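Local atomic coordinates of cellulosomal scaffoldin (PDB entry 4WI0), a protein that probably hydrolyses internal beta-1,4-glucosidic linkages of cellulose when full-length, and through this C-terminal X-module and dockerin piece binds the cohesin of a partner scaffoldin. Residues Phe12-Thr15 and Ile21-Ala24; Gly92-Gly97 and Leu129-Asp134; Gly102-Glu107 and Met143-His148. The protein carries 1 engineered substitution. All coordinates share one frame; numbering follows the deposited sequence.

Contact 1 of 3, residues Phe12-Thr15 and Ile21-Ala24; sequences FVTT and IVKA
Val22 sends its two methyls to different partners, Phe12 and Thr14, and tracing it outward from CB follows the main course of the contact. The CB itself lies 4.2 Å from Phe12 CZ, so the aromatic already touches the root of the branch. At the next bond the side chain divides. CG1, set beside the backbone N and anti to the carbonyl carbon (chi1 -57°), stands 4.1 Å from Phe12 CZ, at the ring's edge and close to its plane. The two side chains approach from opposite directions, and the ring presents its far end to the valine rather than a face. CG2, the other branch, meets Thr14 CG2 at 3.6 Å; here the side chains slide past one another in opposite senses, methyl against methyl. In Thr14 the hydroxyl lies between the backbone N and the carbonyl carbon (chi1 61°), which leaves CG2 beside the backbone N and turned to the valine.

The segment Phe12-Thr15 belongs to the loop that follows strand 2-10 in the X-module, and Val22 sits on the short helix 19-22 to which that loop leads. Arg133, from a calcium-binding loop of the dockerin, also packs on Val22, while Asn132 of the same loop touches Phe12, so the contact lies where the two modules join. Only 128 Å² is buried between the segments, counting both sides, and every close approach is carbon to carbon. The chemistry therefore implies a small apolar closure held by van der Waals contact and burial, with Phe12 and Val22 each giving part of their surface to the dockerin as well.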
loop_
_atom_site.group_PDB
_atom_site.type_symbol
_atom_site.label_atom_id
_atom_site.label_comp_id
_atom_site.label_asym_id
_atom_site.label_seq_id
_atom_site.Cartn_x
_atom_site.Cartn_y
_atom_site.Cartn_z
ATOM N N PHE B 12 7.355 -5.660 -6.844
ATOM C CA PHE B 12 5.941 -5.680 -6.454
ATOM C C PHE B 12 5.115 -6.277 -7.595
ATOM O O PHE B 12 5.547 -6.285 -8.759
ATOM C CB PHE B 12 5.405 -4.286 -6.043
ATOM C CG PHE B 12 5.558 -3.211 -7.100
ATOM C CD1 PHE B 12 4.702 -3.152 -8.199
ATOM C CD2 PHE B 12 6.523 -2.228 -6.968
ATOM C CE1 PHE B 12 4.841 -2.162 -9.153
ATOM C CE2 PHE B 12 6.660 -1.231 -7.918
ATOM C CZ PHE B 12 5.824 -1.197 -9.012
ATOM N N VAL B 13 3.936 -6.781 -7.251
ATOM C CA VAL B 13 3.085 -7.478 -8.218
ATOM C C VAL B 13 2.457 -6.491 -9.210
ATOM O O VAL B 13 2.022 -5.411 -8.820
ATOM C CB VAL B 13 2.005 -8.344 -7.516
ATOM C CG1 VAL B 13 2.660 -9.349 -6.571
ATOM C CG2 VAL B 13 0.994 -7.492 -6.758
ATOM N N THR B 14 2.424 -6.865 -10.490
ATOM C CA THR B 14 1.900 -5.998 -11.551
ATOM C C THR B 14 0.750 -6.671 -12.289
ATOM O O THR B 14 0.407 -7.813 -11.993
ATOM C CB THR B 14 2.996 -5.642 -12.578
ATOM O OG1 THR B 14 3.477 -6.836 -13.203
ATOM C CG2 THR B 14 4.163 -4.928 -11.903
ATOM N N THR B 15 0.154 -5.942 -13.234
ATOM C CA THR B 15 -0.845 -6.488 -14.155
ATOM C C THR B 15 -0.421 -6.214 -15.588
ATOM O O THR B 15 0.579 -5.532 -15.829
ATOM C CB THR B 15 -2.231 -5.848 -13.948
ATOM O OG1 THR B 15 -2.185 -4.468 -14.333
ATOM C CG2 THR B 15 -2.676 -5.975 -12.498
ATOM N N ILE B 21 4.553 -0.135 -18.088
ATOM C CA ILE B 21 4.969 1.184 -17.580
ATOM C C ILE B 21 6.030 1.038 -16.480
ATOM O O ILE B 21 7.052 1.718 -16.524
ATOM C CB ILE B 21 3.786 2.093 -17.109
ATOM C CG1 ILE B 21 4.285 3.191 -16.157
ATOM C CG2 ILE B 21 2.682 1.313 -16.412
ATOM C CD1 ILE B 21 3.270 4.274 -15.853
ATOM N N VAL B 22 5.800 0.155 -15.511
ATOM C CA VAL B 22 6.724 0.029 -14.362
ATOM C C VAL B 22 8.022 -0.736 -14.648
ATOM O O VAL B 22 9.003 -0.565 -13.918
ATOM C CB VAL B 22 6.051 -0.598 -13.119
ATOM C CG1 VAL B 22 4.841 0.221 -12.702
ATOM C CG2 VAL B 22 5.670 -2.051 -13.357
ATOM N N LYS B 23 8.029 -1.578 -15.683
ATOM C CA LYS B 23 9.248 -2.312 -16.064
ATOM C C LYS B 23 10.209 -1.493 -16.925
ATOM O O LYS B 23 11.404 -1.786 -16.973
ATOM C CB LYS B 23 8.909 -3.609 -16.784
ATOM C CG LYS B 23 8.438 -4.712 -15.864
ATOM C CD LYS B 23 8.167 -5.971 -16.662
ATOM C CE LYS B 23 7.524 -7.051 -15.814
ATOM N NZ LYS B 23 7.120 -8.195 -16.671
ATOM N N ALA B 24 9.682 -0.476 -17.594
ATOM C CA ALA B 24 10.477 0.407 -18.427
ATOM C C ALA B 24 11.134 1.493 -17.593
ATOM O O ALA B 24 10.668 1.815 -16.497
ATOM C CB ALA B 24 9.599 1.042 -19.493
#

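Contact 2 of 3, residues Gly92-Gly97 and Leu129-Asp134; sequences GDMAIG and LDLNRD. With CA (calcium ion), chain D; CA (calcium ion), chain C.
Met94 reaches with its sulfur end into the leucines of Leu129-Asp134, and apolar packing is the whole of what joins the two segments. Its CE lies 3.8 Å from Leu129 CD2, the side chains crossing at about a right angle, and its SD is 3.9 Å from Leu131 CD2. The chain is bent at both outer torsions (chi2 -58°, chi3 -69°), which folds the methyl in toward the two leucines. The other branch of Leu131 goes to the backbone instead, CD1 lying 4.1 Å from Gly92 CA; Ile112 and Val145 of the dockerin helices also pack on this leucine.

Metal bonds form the second group, one calcium ion to each segment. Asp93 OD1 binds its ion at 2.3 Å, in a site completed by Asp101, Ala103, Asp108 and two waters. Asp130 OD1 binds the other at 2.4 Å, with Asn132, Asp134, Ala136, Asp141 and a water.

Hydrogen bonds within Leu129-Asp134 shape its loop. Arg133 NH1 donates to Asp130 O at 2.7 Å from above the carbonyl plane, and Arg133 N reaches the same oxygen from the opposite face, closing a type I turn.

Metal ligands sit next to the packing residues in sequence, Asp93 beside Met94 and Leu131 between Asp130 and Asn132. The chemistry implies that the two calcium-binding loops are packed together through a buried thioether-leucine contact, which carries no ligand of either ion.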
loop_
_atom_site.group_PDB
_atom_site.type_symbol
_atom_site.label_atom_id
_atom_site.label_comp_id
_atom_site.label_asym_id
_atom_site.label_seq_id
_atom_site.Cartn_x
_atom_site.Cartn_y
_atom_site.Cartn_z
ATOM N N GLY B 92 10.375 3.146 -3.566
ATOM C CA GLY B 92 10.089 3.842 -2.311
ATOM C C GLY B 92 11.228 4.594 -1.645
ATOM O O GLY B 92 11.075 4.988 -0.501
ATOM N N ASP B 93 12.368 4.765 -2.320
ATOM C CA ASP B 93 13.302 5.842 -1.955
ATOM C C ASP B 93 12.922 7.069 -2.782
ATOM O O ASP B 93 13.363 7.233 -3.926
ATOM C CB ASP B 93 14.770 5.465 -2.179
ATOM C CG ASP B 93 15.721 6.567 -1.730
ATOM O OD1 ASP B 93 15.284 7.403 -0.918
ATOM O OD2 ASP B 93 16.893 6.618 -2.187
ATOM N N MET B 94 12.105 7.927 -2.179
ATOM C CA MET B 94 11.392 8.985 -2.883
ATOM C C MET B 94 12.222 10.258 -3.015
ATOM O O MET B 94 13.008 10.590 -2.128
ATOM C CB MET B 94 10.101 9.323 -2.128
ATOM C CG MET B 94 9.215 8.129 -1.810
ATOM S SD MET B 94 8.701 7.217 -3.276
ATOM C CE MET B 94 7.608 8.420 -4.013
ATOM N N ALA B 95 12.022 10.975 -4.122
ATOM C CA ALA B 95 12.596 12.307 -4.297
ATOM C C ALA B 95 11.897 13.315 -3.381
ATOM O O ALA B 95 10.739 13.680 -3.602
ATOM C CB ALA B 95 12.506 12.747 -5.751
ATOM N N ILE B 96 12.618 13.743 -2.344
ATOM C CA ILE B 96 12.117 14.688 -1.349
ATOM C C ILE B 96 13.102 15.846 -1.307
ATOM O O ILE B 96 14.296 15.644 -1.066
ATOM C CB ILE B 96 12.018 14.049 0.054
ATOM C CG1 ILE B 96 11.156 12.781 0.011
ATOM C CG2 ILE B 96 11.434 15.042 1.054
ATOM C CD1 ILE B 96 11.276 11.914 1.247
ATOM N N GLY B 97 12.605 17.056 -1.549
ATOM C CA GLY B 97 13.469 18.221 -1.721
ATOM C C GLY B 97 14.299 18.117 -2.989
ATOM O O GLY B 97 15.410 18.646 -3.051
ATOM N N LEU B 129 3.991 9.339 -6.790
ATOM C CA LEU B 129 3.642 8.724 -5.510
ATOM C C LEU B 129 2.849 7.428 -5.709
ATOM O O LEU B 129 2.765 6.587 -4.806
ATOM C CB LEU B 129 2.848 9.713 -4.652
ATOM C CG LEU B 129 3.482 11.100 -4.439
ATOM C CD1 LEU B 129 2.594 11.947 -3.545
ATOM C CD2 LEU B 129 4.884 11.014 -3.864
ATOM N N ASP B 130 2.262 7.286 -6.897
ATOM C CA ASP B 130 1.588 6.057 -7.313
ATOM C C ASP B 130 2.655 5.064 -7.785
ATOM O O ASP B 130 2.895 4.919 -8.981
ATOM C CB ASP B 130 0.573 6.379 -8.431
ATOM C CG ASP B 130 -0.177 5.154 -8.936
ATOM O OD1 ASP B 130 0.026 4.046 -8.387
ATOM O OD2 ASP B 130 -0.987 5.306 -9.883
ATOM N N LEU B 131 3.268 4.373 -6.824
ATOM C CA LEU B 131 4.410 3.499 -7.076
ATOM C C LEU B 131 4.097 2.352 -8.036
ATOM O O LEU B 131 4.886 2.086 -8.933
ATOM C CB LEU B 131 4.978 2.941 -5.764
ATOM C CG LEU B 131 5.571 3.962 -4.792
ATOM C CD1 LEU B 131 6.189 3.276 -3.582
ATOM C CD2 LEU B 131 6.613 4.825 -5.488
ATOM N N ASN B 132 2.965 1.679 -7.855
ATOM C CA ASN B 132 2.595 0.573 -8.751
ATOM C C ASN B 132 1.838 0.995 -10.019
ATOM O O ASN B 132 1.410 0.145 -10.794
ATOM C CB ASN B 132 1.837 -0.540 -8.002
ATOM C CG ASN B 132 0.471 -0.102 -7.474
ATOM O OD1 ASN B 132 0.029 1.037 -7.665
ATOM N ND2 ASN B 132 -0.188 -1.009 -6.768
ATOM N N ARG B 133 1.695 2.306 -10.207
ATOM C CA ARG B 133 1.032 2.915 -11.373
ATOM C C ARG B 133 -0.346 2.332 -11.714
ATOM O O ARG B 133 -0.699 2.212 -12.893
ATOM C CB ARG B 133 1.961 2.888 -12.596
ATOM C CG ARG B 133 3.207 3.748 -12.439
ATOM C CD ARG B 133 2.892 5.236 -12.301
ATOM N NE ARG B 133 4.092 6.056 -12.492
ATOM C CZ ARG B 133 5.064 6.239 -11.593
ATOM N NH1 ARG B 133 5.015 5.675 -10.384
ATOM N NH2 ARG B 133 6.099 7.010 -11.907
ATOM N N ASP B 134 -1.136 2.002 -10.692
ATOM C CA ASP B 134 -2.513 1.535 -10.931
ATOM C C ASP B 134 -3.533 2.678 -10.985
ATOM O O ASP B 134 -4.735 2.429 -11.044
ATOM C CB ASP B 134 -2.941 0.463 -9.912
ATOM C CG ASP B 134 -2.983 0.970 -8.457
ATOM O OD1 ASP B 134 -2.723 2.167 -8.176
ATOM O OD2 ASP B 134 -3.295 0.129 -7.580
HETATM CA CA CA D . -1.006 2.808 -6.612
HETATM CA CA CA C . 14.449 7.893 1.206
HETATM O O HOH W 1 14.473 10.099 0.148
HETATM O O HOH W 2 -2.561 1.451 -5.302
HETATM O O HOH W 3 14.075 9.162 3.191
#

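Contact 3 of 3, residues Gly102-Glu107 and Met143-His148; sequences GAINLE and MIVAKH. With CA (calcium ion), chain C.
Ile104 packs against Val145 and His148 in the dockerin, whose paired calcium-binding loop-helix units resemble EF-hands without the entering helix. The first shell is almost wholly apolar. Ile104 CG2 meets Val145 CG1 at 3.4 Å, tighter than usual van der Waals contact, and the two side chains meet aslant. Both methyls are trans to their own backbone nitrogens, Val145 CG1 with chi1 -179°, and that choice brings the two branches together. The same Ile104 CG2 lies 3.6 Å from the backbone atom His148 O, so one methyl bridges a side chain and the end of the segment. Farther along the isoleucine, CD1 is 4.1 Å from His148 CB; these two side chains run side by side and point the same way, and the imidazole leads away from the contact.

The next shell explains why the groups stand where they do. Ile104 lies in the short, weakly bonded strand 103-104, which pairs antiparallel with 151-152, and its backbone bonds to Gly150 and Lys151 help to hold the isoleucine against Val145 and the backbone of His148. The His148 ring stacks on Trp90, just after strand 78-89, and its NE2 hydrogen-bonds Asp11 OD2, just after strand 2-10, so the ring is held from the X-module side. Val145 also packs on Ile109 and Ile112 of helix 106-113. Lys147 NZ, by contrast, hydrogen-bonds a neighbouring protein chain, which also packs on Met143 and Ala146.

The residue preceding the isoleucine also holds a calcium ion: Ala103 O binds it at 2.3 Å. Asn105 N-caps helix 106-113, its OD1 accepting a weak bond from Glu107 N, and that same OD1 takes a hydrogen bond of 2.8 Å from a water that is itself a ligand of the calcium ion.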
loop_
_atom_site.group_PDB
_atom_site.type_symbol
_atom_site.label_atom_id
_atom_site.label_comp_id
_atom_site.label_asym_id
_atom_site.label_seq_id
_atom_site.Cartn_x
_atom_site.Cartn_y
_atom_site.Cartn_z
ATOM N N GLY B 102 18.934 7.526 -0.485
ATOM C CA GLY B 102 19.486 6.166 -0.460
ATOM C C GLY B 102 19.089 5.354 0.764
ATOM O O GLY B 102 19.815 4.454 1.193
ATOM N N ALA B 103 17.944 5.692 1.337
ATOM C CA ALA B 103 17.348 4.925 2.412
ATOM C C ALA B 103 15.842 4.879 2.178
ATOM O O ALA B 103 15.261 5.839 1.663
ATOM C CB ALA B 103 17.649 5.559 3.750
ATOM N N ILE B 104 15.226 3.762 2.550
ATOM C CA ILE B 104 13.771 3.642 2.562
ATOM C C ILE B 104 13.325 3.695 4.017
ATOM O O ILE B 104 13.590 2.770 4.774
ATOM C CB ILE B 104 13.319 2.329 1.905
ATOM C CG1 ILE B 104 13.664 2.361 0.417
ATOM C CG2 ILE B 104 11.823 2.114 2.109
ATOM C CD1 ILE B 104 13.382 1.066 -0.314
ATOM N N ASN B 105 12.673 4.783 4.412
ATOM C CA ASN B 105 12.275 4.969 5.811
ATOM C C ASN B 105 10.933 5.706 5.940
ATOM O O ASN B 105 10.160 5.754 4.976
ATOM C CB ASN B 105 13.417 5.645 6.592
ATOM C CG ASN B 105 13.867 6.958 5.979
ATOM O OD1 ASN B 105 13.077 7.701 5.400
ATOM N ND2 ASN B 105 15.156 7.264 6.129
ATOM N N LEU B 106 10.644 6.252 7.121
ATOM C CA LEU B 106 9.359 6.902 7.382
ATOM C C LEU B 106 9.103 8.111 6.476
ATOM O O LEU B 106 7.965 8.343 6.061
ATOM C CB LEU B 106 9.264 7.327 8.852
ATOM C CG LEU B 106 7.936 7.890 9.360
ATOM C CD1 LEU B 106 6.829 6.841 9.305
ATOM C CD2 LEU B 106 8.082 8.423 10.773
ATOM N N GLU B 107 10.153 8.872 6.170
ATOM C CA GLU B 107 10.010 10.081 5.350
ATOM C C GLU B 107 9.478 9.746 3.961
ATOM O O GLU B 107 8.695 10.504 3.389
ATOM C CB GLU B 107 11.333 10.843 5.231
ATOM C CG GLU B 107 11.623 11.781 6.391
ATOM C CD GLU B 107 11.620 11.080 7.734
ATOM O OE1 GLU B 107 12.470 10.181 7.943
ATOM O OE2 GLU B 107 10.763 11.421 8.577
ATOM N N MET B 143 2.436 -0.101 1.379
ATOM C CA MET B 143 2.945 -1.435 1.743
ATOM C C MET B 143 4.126 -1.859 0.870
ATOM O O MET B 143 4.985 -2.617 1.324
ATOM C CB MET B 143 1.847 -2.504 1.680
ATOM C CG MET B 143 0.722 -2.323 2.693
ATOM S SD MET B 143 1.239 -2.372 4.418
ATOM C CE MET B 143 1.729 -4.083 4.541
ATOM N N ILE B 144 4.182 -1.361 -0.363
ATOM C CA ILE B 144 5.346 -1.595 -1.224
ATOM C C ILE B 144 6.610 -1.046 -0.560
ATOM O O ILE B 144 7.643 -1.703 -0.542
ATOM C CB ILE B 144 5.162 -0.970 -2.623
ATOM C CG1 ILE B 144 4.161 -1.792 -3.430
ATOM C CG2 ILE B 144 6.482 -0.906 -3.389
ATOM C CD1 ILE B 144 3.687 -1.089 -4.683
ATOM N N VAL B 145 6.511 0.155 -0.012
ATOM C CA VAL B 145 7.636 0.780 0.681
ATOM C C VAL B 145 7.956 -0.035 1.936
ATOM O O VAL B 145 9.121 -0.333 2.205
ATOM C CB VAL B 145 7.340 2.256 1.042
ATOM C CG1 VAL B 145 8.530 2.897 1.743
ATOM C CG2 VAL B 145 6.990 3.055 -0.207
ATOM N N ALA B 146 6.917 -0.424 2.682
ATOM C CA ALA B 146 7.088 -1.226 3.902
ATOM C C ALA B 146 7.815 -2.563 3.685
ATOM O O ALA B 146 8.442 -3.076 4.620
ATOM C CB ALA B 146 5.745 -1.459 4.581
ATOM N N LYS B 147 7.748 -3.118 2.469
ATOM C CA LYS B 147 8.492 -4.347 2.120
ATOM C C LYS B 147 9.971 -4.270 2.471
ATOM O O LYS B 147 10.579 -5.282 2.822
ATOM C CB LYS B 147 8.436 -4.645 0.617
ATOM C CG LYS B 147 7.107 -5.109 0.066
ATOM C CD LYS B 147 7.237 -5.342 -1.437
ATOM C CE LYS B 147 5.987 -5.975 -2.021
ATOM N NZ LYS B 147 5.814 -7.397 -1.607
ATOM N N HIS B 148 10.549 -3.081 2.322
ATOM C CA HIS B 148 11.970 -2.885 2.553
ATOM C C HIS B 148 12.204 -1.704 3.497
ATOM O O HIS B 148 13.178 -0.973 3.359
ATOM C CB HIS B 148 12.683 -2.707 1.209
ATOM C CG HIS B 148 12.506 -3.871 0.279
ATOM N ND1 HIS B 148 13.232 -5.036 0.395
ATOM C CD2 HIS B 148 11.655 -4.063 -0.755
ATOM C CE1 HIS B 148 12.850 -5.889 -0.537
ATOM N NE2 HIS B 148 11.894 -5.322 -1.253
HETATM CA CA CA C . 14.449 7.893 1.206
HETATM O O HOH W 3 14.075 9.162 3.191
HETATM O O HOH W 1 14.473 10.099 0.148
#

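From the N terminus, the chain leaves strand 2-10 and contact 1 closes a short loop, with helix 19-22, that is complete before the other two begin. The remaining X-module strands follow. Contacts 2 and 3 then cross: the chain runs through Gly92-Gly97, Gly102-Glu107, Leu129-Asp134 and Met143-His148 in turn, so the two loops overlap along the chain, neither nested in the other. They meet beside the calcium ion they share, where Asp93 OD2 hydrogen-bonds Gly102 N. Contact 1 joins them across the module boundary, Phe12 packing on Leu131 O and on Ile144. Together the three tie the X-module to both calcium-binding halves of the dockerin.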